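Local coordinates for protein acetyltransferase, GNAT family (Bacillus anthracis str. Sterne, PDB 3FBU) that probably transfers an acetyl group from acetyl-coenzyme A to a substrate not yet identified, and binds coenzyme A in the crystal, at residues E19-Y24 against N46-N51. Sequence-based numbering, arbitrary orientation.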
ATOM      1  N   GLU A  19     -25.805   3.582  -5.607  1.00 20.80           N
ATOM      2  CA  GLU A  19     -25.561   3.125  -4.230  1.00 21.62           C
ATOM      3  C   GLU A  19     -24.242   2.368  -4.082  1.00 19.69           C
ATOM      4  O   GLU A  19     -23.511   2.598  -3.123  1.00 20.84           O
ATOM      5  CB  GLU A  19     -26.750   2.316  -3.678  1.00 22.64           C
ATOM      6  CG  GLU A  19     -27.902   3.225  -3.196  1.00 26.40           C
ATOM      7  CD  GLU A  19     -29.005   2.500  -2.433  1.00 27.50           C
ATOM      8  OE1 GLU A  19     -28.867   1.286  -2.165  1.00 36.95           O
ATOM      9  OE2 GLU A  19     -30.028   3.158  -2.112  1.00 34.48           O
ATOM     10  N   ALA A  20     -23.936   1.503  -5.037  1.00 18.92           N
ATOM     11  CA  ALA A  20     -22.668   0.749  -5.054  1.00 19.85           C
ATOM     12  C   ALA A  20     -21.481   1.696  -5.286  1.00 18.88           C
ATOM     13  O   ALA A  20     -20.391   1.514  -4.722  1.00 19.26           O
ATOM     14  CB  ALA A  20     -22.722  -0.328  -6.143  1.00 20.06           C
ATOM     15  N   VAL A  21     -21.680   2.706  -6.115  1.00 18.81           N
ATOM     16  CA  VAL A  21     -20.624   3.707  -6.307  1.00 18.89           C
ATOM     17  C   VAL A  21     -20.401   4.502  -5.021  1.00 19.13           C
ATOM     18  O   VAL A  21     -19.251   4.734  -4.612  1.00 19.20           O
ATOM     19  CB  VAL A  21     -20.951   4.631  -7.485  1.00 18.71           C
ATOM     20  CG1 VAL A  21     -19.965   5.857  -7.561  1.00 16.24           C
ATOM     21  CG2 VAL A  21     -20.912   3.823  -8.767  1.00 16.57           C
ATOM     22  N   HIS A  22     -21.495   4.877  -4.364  1.00 20.08           N
ATOM     23  CA  HIS A  22     -21.410   5.670  -3.146  1.00 20.35           C
ATOM     24  C   HIS A  22     -20.594   4.990  -2.029  1.00 20.73           C
ATOM     25  O   HIS A  22     -19.942   5.644  -1.202  1.00 21.16           O
ATOM     26  CB  HIS A  22     -22.801   6.081  -2.677  1.00 20.82           C
ATOM     27  CG  HIS A  22     -22.768   7.141  -1.634  1.00 20.86           C
ATOM     28  ND1 HIS A  22     -22.382   8.432  -1.914  1.00 20.67           N
ATOM     29  CD2 HIS A  22     -23.026   7.099  -0.303  1.00 21.53           C
ATOM     30  CE1 HIS A  22     -22.418   9.143  -0.801  1.00 22.24           C
ATOM     31  NE2 HIS A  22     -22.809   8.361   0.191  1.00 21.23           N
ATOM     32  N   GLU A  23     -20.580   3.671  -2.026  1.00 22.07           N
ATOM     33  CA  GLU A  23     -19.830   2.921  -1.033  1.00 22.17           C
ATOM     34  C   GLU A  23     -18.354   3.363  -0.997  1.00 21.35           C
ATOM     35  O   GLU A  23     -17.719   3.373   0.062  1.00 21.61           O
ATOM     36  CB  GLU A  23     -19.971   1.419  -1.333  1.00 22.38           C
ATOM     37  CG  GLU A  23     -19.296   0.505  -0.332  1.00 25.56           C
ATOM     38  CD  GLU A  23     -19.521  -0.973  -0.669  1.00 26.58           C
ATOM     39  OE1 GLU A  23     -20.172  -1.251  -1.707  1.00 33.59           O
ATOM     40  OE2 GLU A  23     -19.058  -1.837   0.104  1.00 31.80           O
ATOM     41  N   TYR A  24     -17.801   3.735  -2.154  1.00 20.62           N
ATOM     42  CA  TYR A  24     -16.409   4.206  -2.217  1.00 19.94           C
ATOM     43  C   TYR A  24     -16.248   5.715  -2.443  1.00 19.80           C
ATOM     44  O   TYR A  24     -15.286   6.290  -1.972  1.00 19.95           O
ATOM     45  CB  TYR A  24     -15.579   3.390  -3.222  1.00 19.15           C
ATOM     46  CG  TYR A  24     -16.031   3.381  -4.671  1.00 19.49           C
ATOM     47  CD1 TYR A  24     -15.585   4.354  -5.571  1.00 17.86           C
ATOM     48  CD2 TYR A  24     -16.831   2.341  -5.168  1.00 18.10           C
ATOM     49  CE1 TYR A  24     -16.001   4.346  -6.924  1.00 18.69           C
ATOM     50  CE2 TYR A  24     -17.229   2.307  -6.514  1.00 18.65           C
ATOM     51  CZ  TYR A  24     -16.811   3.296  -7.392  1.00 18.20           C
ATOM     52  OH  TYR A  24     -17.214   3.240  -8.719  1.00 18.48           O
ATOM     53  N   ASN A  46     -25.720  12.640  -8.764  1.00 19.73           N
ATOM     54  CA  ASN A  46     -25.431  13.587  -9.842  1.00 20.13           C
ATOM     55  C   ASN A  46     -24.357  13.022 -10.788  1.00 19.40           C
ATOM     56  O   ASN A  46     -24.483  13.090 -12.004  1.00 19.72           O
ATOM     57  CB  ASN A  46     -24.928  14.922  -9.262  1.00 20.71           C
ATOM     58  CG  ASN A  46     -26.023  15.759  -8.590  1.00 22.11           C
ATOM     59  OD1 ASN A  46     -27.223  15.572  -8.818  1.00 24.30           O
ATOM     60  ND2 ASN A  46     -25.588  16.724  -7.769  1.00 22.26           N
ATOM     61  N   PHE A  47     -23.304  12.477 -10.206  1.00 19.82           N
ATOM     62  CA  PHE A  47     -22.193  11.881 -10.966  1.00 20.18           C
ATOM     63  C   PHE A  47     -22.694  10.757 -11.878  1.00 19.54           C
ATOM     64  O   PHE A  47     -22.416  10.743 -13.080  1.00 19.65           O
ATOM     65  CB  PHE A  47     -21.136  11.380  -9.988  1.00 20.16           C
ATOM     66  CG  PHE A  47     -20.060  10.549 -10.617  1.00 19.92           C
ATOM     67  CD1 PHE A  47     -19.095  11.124 -11.415  1.00 20.81           C
ATOM     68  CD2 PHE A  47     -19.997   9.186 -10.386  1.00 21.74           C
ATOM     69  CE1 PHE A  47     -18.075  10.330 -11.986  1.00 22.51           C
ATOM     70  CE2 PHE A  47     -19.009   8.416 -10.958  1.00 21.90           C
ATOM     71  CZ  PHE A  47     -18.041   8.997 -11.756  1.00 21.84           C
ATOM     72  N   VAL A  48     -23.461   9.824 -11.319  1.00 19.64           N
ATOM     73  CA  VAL A  48     -23.973   8.697 -12.114  1.00 20.05           C
ATOM     74  C   VAL A  48     -24.883   9.177 -13.221  1.00 20.56           C
ATOM     75  O   VAL A  48     -24.754   8.763 -14.379  1.00 20.97           O
ATOM     76  CB  VAL A  48     -24.688   7.633 -11.216  1.00 19.42           C
ATOM     77  CG1 VAL A  48     -25.323   6.546 -12.087  1.00 19.04           C
ATOM     78  CG2 VAL A  48     -23.665   7.050 -10.196  1.00 18.68           C
ATOM     79  N   ASN A  49     -25.802  10.088 -12.880  1.00 22.28           N
ATOM     80  CA  ASN A  49     -26.714  10.637 -13.863  1.00 23.11           C
ATOM     81  C   ASN A  49     -25.969  11.313 -14.995  1.00 23.66           C
ATOM     82  O   ASN A  49     -26.298  11.124 -16.161  1.00 24.90           O
ATOM     83  CB  ASN A  49     -27.625  11.682 -13.221  1.00 23.29           C
ATOM     84  CG  ASN A  49     -28.452  12.413 -14.253  1.00 25.53           C
ATOM     85  OD1 ASN A  49     -29.372  11.818 -14.843  1.00 30.64           O
ATOM     86  ND2 ASN A  49     -28.118  13.702 -14.508  1.00 27.97           N
ATOM     87  N   LYS A  50     -24.974  12.122 -14.647  1.00 24.77           N
ATOM     88  CA  LYS A  50     -24.217  12.871 -15.652  1.00 25.45           C
ATOM     89  C   LYS A  50     -23.479  11.948 -16.633  1.00 25.66           C
ATOM     90  O   LYS A  50     -23.282  12.306 -17.805  1.00 26.54           O
ATOM     91  CB  LYS A  50     -23.220  13.778 -14.953  1.00 25.92           C
ATOM     92  CG  LYS A  50     -22.299  14.541 -15.873  1.00 26.26           C
ATOM     93  CD  LYS A  50     -21.373  15.395 -15.063  1.00 28.37           C
ATOM     94  CE  LYS A  50     -20.412  16.131 -15.970  1.00 31.54           C
ATOM     95  NZ  LYS A  50     -19.480  16.897 -15.112  1.00 35.13           N
ATOM     96  N   ASN A  51     -23.082  10.771 -16.160  1.00 25.25           N
ATOM     97  CA  ASN A  51     -22.313   9.815 -16.971  1.00 25.89           C
ATOM     98  C   ASN A  51     -23.136   8.698 -17.618  1.00 26.73           C
ATOM     99  O   ASN A  51     -22.610   7.665 -18.036  1.00 27.03           O
ATOM    100  CB  ASN A  51     -21.179   9.270 -16.115  1.00 25.20           C
ATOM    101  CG  ASN A  51     -20.100  10.282 -15.930  1.00 21.76           C
ATOM    102  OD1 ASN A  51     -19.271  10.466 -16.809  1.00 23.98           O
ATOM    103  ND2 ASN A  51     -20.082  10.936 -14.798  1.00 18.25           N
TER
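Val21 meets Phe47 and Val48 where helix 18-25 packs beside helix 41-50. Its CB points toward the second helix, and from there the side chain forks. CG1 goes to the aromatic ring and comes obliquely to it, 4.4 Å from CE2 of Phe47. CG2 goes to the neighbouring valine, where it meets CG2 of Val48 methyl to methyl at 4.5 Å. Between 19-24 and 46-51 the backbones come nearest at the valines, Val21 CA lying 8.4 Å from Val48 CA. In Phe47 the ring lies anti to the backbone N (chi1 170°), which carries it toward helix 18-25. The same ring also meets His72 of strand 68-79, and Leu69 of that strand touches Val21. The GNAT fold places these two helices between its first strands, here 8-10 and 58-63; the Val21 side chain lies about 11 Å from the bound coenzyme A.

Asn51, just past the end of helix 41-50, turns its amide back, and its ND2 donates to Phe47 O at 2.9 Å in a nearly straight bond (164°). Asn51 N reaches the same oxygen from the opposite face of its plane.

The helices do share a polar link: His22 ND1 is hydrogen-bonded to Thr44 OG1, just before 46-51. Between 19-24 and 46-51 themselves there is no hydrogen bond; the contact is small and apolar, resting on dispersion and buried hydrocarbon.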